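Local coordinates for protein Sqt1 (Chaetomium thermophilum, PDB 4ZOY) that probably acts as a dedicated ribosome-biogenesis chaperone, a WD40-repeat propeller that captures a nascent ribosomal protein during its translation, at residues W144-P149 and G196-D201. Residues are numbered along the deposited sequence; the frame is centred on the assembly and turned at random.
Sequences WFAPCP and GAWSPD
Strands 144-147 and 196-198 run parallel, 2° apart in direction and 7.2 Å between axes at closest approach, a separation filled by side chains from both strands. Gly196 lies over one face of the Trp144 indole, its CA 3.7 Å from the centroid of the six-membered ring in a CH-pi contact. A residue without a side chain suits this place, because a CB here would run into Trp144 CH2. The second tryptophan reaches back the other way: Trp198 has CG anti to its carbonyl carbon (chi1 -66°), and its indole lies against residues 146-149. Its NE1 donates a fairly straight bond of 2.9 Å (162°) to Ala146 O, which lies close to the ring plane, although the nitrogen stands well above the carbonyl plane. The small Ala146 CB packs on CD1. Over one face of Trp198 sits Cys148, whose CA makes a CH-pi contact with the five-membered ring while SG, anti to the backbone N, lies 3.8 Å from the centroid of the six-membered ring, a sulfur-aromatic contact. Compact Pro149 brings CD to 3.5 Å from Trp198 CB, and one water donates to both Pro149 O and Pro200 O. Each strand is the first of its own four-stranded antiparallel sheet, so the contact joins the inner strands of successive blades in a WD40 beta-propeller.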
loop_
_atom_site.group_PDB
_atom_site.type_symbol
_atom_site.label_atom_id
_atom_site.label_comp_id
_atom_site.label_asym_id
_atom_site.label_seq_id
_atom_site.Cartn_x
_atom_site.Cartn_y
_atom_site.Cartn_z
ATOM N N TRP A 144 8.934 -2.012 -1.862
ATOM C CA TRP A 144 7.658 -1.350 -2.101
ATOM C C TRP A 144 7.796 -0.289 -3.183
ATOM O O TRP A 144 8.894 0.210 -3.430
ATOM C CB TRP A 144 7.105 -0.709 -0.804
ATOM C CG TRP A 144 8.044 0.267 -0.141
ATOM C CD1 TRP A 144 8.915 -0.003 0.880
ATOM C CD2 TRP A 144 8.237 1.654 -0.476
ATOM N NE1 TRP A 144 9.616 1.134 1.222
ATOM C CE2 TRP A 144 9.227 2.157 0.397
ATOM C CE3 TRP A 144 7.654 2.521 -1.408
ATOM C CZ2 TRP A 144 9.661 3.481 0.343
ATOM C CZ3 TRP A 144 8.086 3.838 -1.456
ATOM C CH2 TRP A 144 9.078 4.301 -0.586
ATOM N N PHE A 145 6.666 0.023 -3.813
ATOM C CA PHE A 145 6.504 1.147 -4.740
ATOM C C PHE A 145 5.460 2.100 -4.197
ATOM O O PHE A 145 4.492 1.664 -3.578
ATOM C CB PHE A 145 5.998 0.706 -6.112
ATOM C CG PHE A 145 7.012 0.044 -6.992
ATOM C CD1 PHE A 145 8.366 0.252 -6.835
ATOM C CD2 PHE A 145 6.575 -0.769 -8.026
ATOM C CE1 PHE A 145 9.281 -0.372 -7.692
ATOM C CE2 PHE A 145 7.477 -1.379 -8.871
ATOM C CZ PHE A 145 8.823 -1.173 -8.712
ATOM N N ALA A 146 5.591 3.386 -4.511
ATOM C CA ALA A 146 4.503 4.330 -4.263
ATOM C C ALA A 146 4.517 5.402 -5.338
ATOM O O ALA A 146 5.516 6.116 -5.473
ATOM C CB ALA A 146 4.634 4.962 -2.873
ATOM N N PRO A 147 3.439 5.506 -6.121
ATOM C CA PRO A 147 3.405 6.557 -7.141
ATOM C C PRO A 147 3.170 7.920 -6.502
ATOM O O PRO A 147 2.430 8.045 -5.528
ATOM C CB PRO A 147 2.231 6.144 -8.037
ATOM C CG PRO A 147 1.304 5.395 -7.100
ATOM C CD PRO A 147 2.233 4.653 -6.156
ATOM N N CYS A 148 3.807 8.938 -7.061
ATOM C CA CYS A 148 3.665 10.298 -6.591
ATOM C C CYS A 148 2.300 10.872 -6.959
ATOM O O CYS A 148 1.946 10.886 -8.125
ATOM C CB CYS A 148 4.768 11.105 -7.213
ATOM S SG CYS A 148 4.742 12.850 -6.679
ATOM N N PRO A 149 1.535 11.365 -5.969
ATOM C CA PRO A 149 0.224 11.947 -6.284
ATOM C C PRO A 149 0.251 13.426 -6.713
ATOM O O PRO A 149 -0.826 13.984 -6.948
ATOM C CB PRO A 149 -0.536 11.817 -4.960
ATOM C CG PRO A 149 0.543 11.974 -3.922
ATOM C CD PRO A 149 1.774 11.285 -4.519
ATOM N N GLY A 196 6.734 3.163 2.583
ATOM C CA GLY A 196 6.766 4.559 2.176
ATOM C C GLY A 196 5.388 5.091 1.867
ATOM O O GLY A 196 4.503 4.350 1.444
ATOM N N ALA A 197 5.207 6.392 2.074
ATOM C CA ALA A 197 3.953 7.058 1.769
ATOM C C ALA A 197 4.210 8.502 1.411
ATOM O O ALA A 197 4.960 9.200 2.087
ATOM C CB ALA A 197 2.986 6.962 2.943
ATOM N N TRP A 198 3.561 8.951 0.352
ATOM C CA TRP A 198 3.645 10.359 -0.012
ATOM C C TRP A 198 2.656 11.186 0.777
ATOM O O TRP A 198 1.586 10.702 1.144
ATOM C CB TRP A 198 3.346 10.548 -1.493
ATOM C CG TRP A 198 4.343 9.949 -2.457
ATOM C CD1 TRP A 198 4.347 8.672 -2.954
ATOM C CD2 TRP A 198 5.429 10.629 -3.098
ATOM N NE1 TRP A 198 5.396 8.504 -3.830
ATOM C CE2 TRP A 198 6.074 9.695 -3.936
ATOM C CE3 TRP A 198 5.939 11.931 -3.016
ATOM C CZ2 TRP A 198 7.190 10.032 -4.706
ATOM C CZ3 TRP A 198 7.044 12.260 -3.778
ATOM C CH2 TRP A 198 7.658 11.315 -4.612
ATOM N N SER A 199 2.986 12.454 0.994
ATOM C CA SER A 199 1.956 13.400 1.400
ATOM C C SER A 199 0.959 13.592 0.248
ATOM O O SER A 199 1.310 13.394 -0.913
ATOM C CB SER A 199 2.584 14.739 1.812
ATOM O OG SER A 199 3.316 15.334 0.735
ATOM N N PRO A 200 -0.284 13.981 0.555
ATOM C CA PRO A 200 -1.293 14.139 -0.502
ATOM C C PRO A 200 -0.904 15.134 -1.597
ATOM O O PRO A 200 -1.320 14.925 -2.743
ATOM C CB PRO A 200 -2.528 14.624 0.268
ATOM C CG PRO A 200 -2.355 14.001 1.635
ATOM C CD PRO A 200 -0.875 14.088 1.904
ATOM N N ASP A 201 -0.117 16.160 -1.283
ATOM C CA ASP A 201 0.317 17.079 -2.336
ATOM C C ASP A 201 1.515 16.545 -3.126
ATOM O O ASP A 201 1.983 17.183 -4.067
ATOM C CB ASP A 201 0.627 18.479 -1.769
ATOM C CG ASP A 201 1.793 18.506 -0.792
ATOM O OD1 ASP A 201 2.525 17.509 -0.633
ATOM O OD2 ASP A 201 1.989 19.576 -0.159
HETATM O O HOH W 1 -1.731 16.030 -5.057
#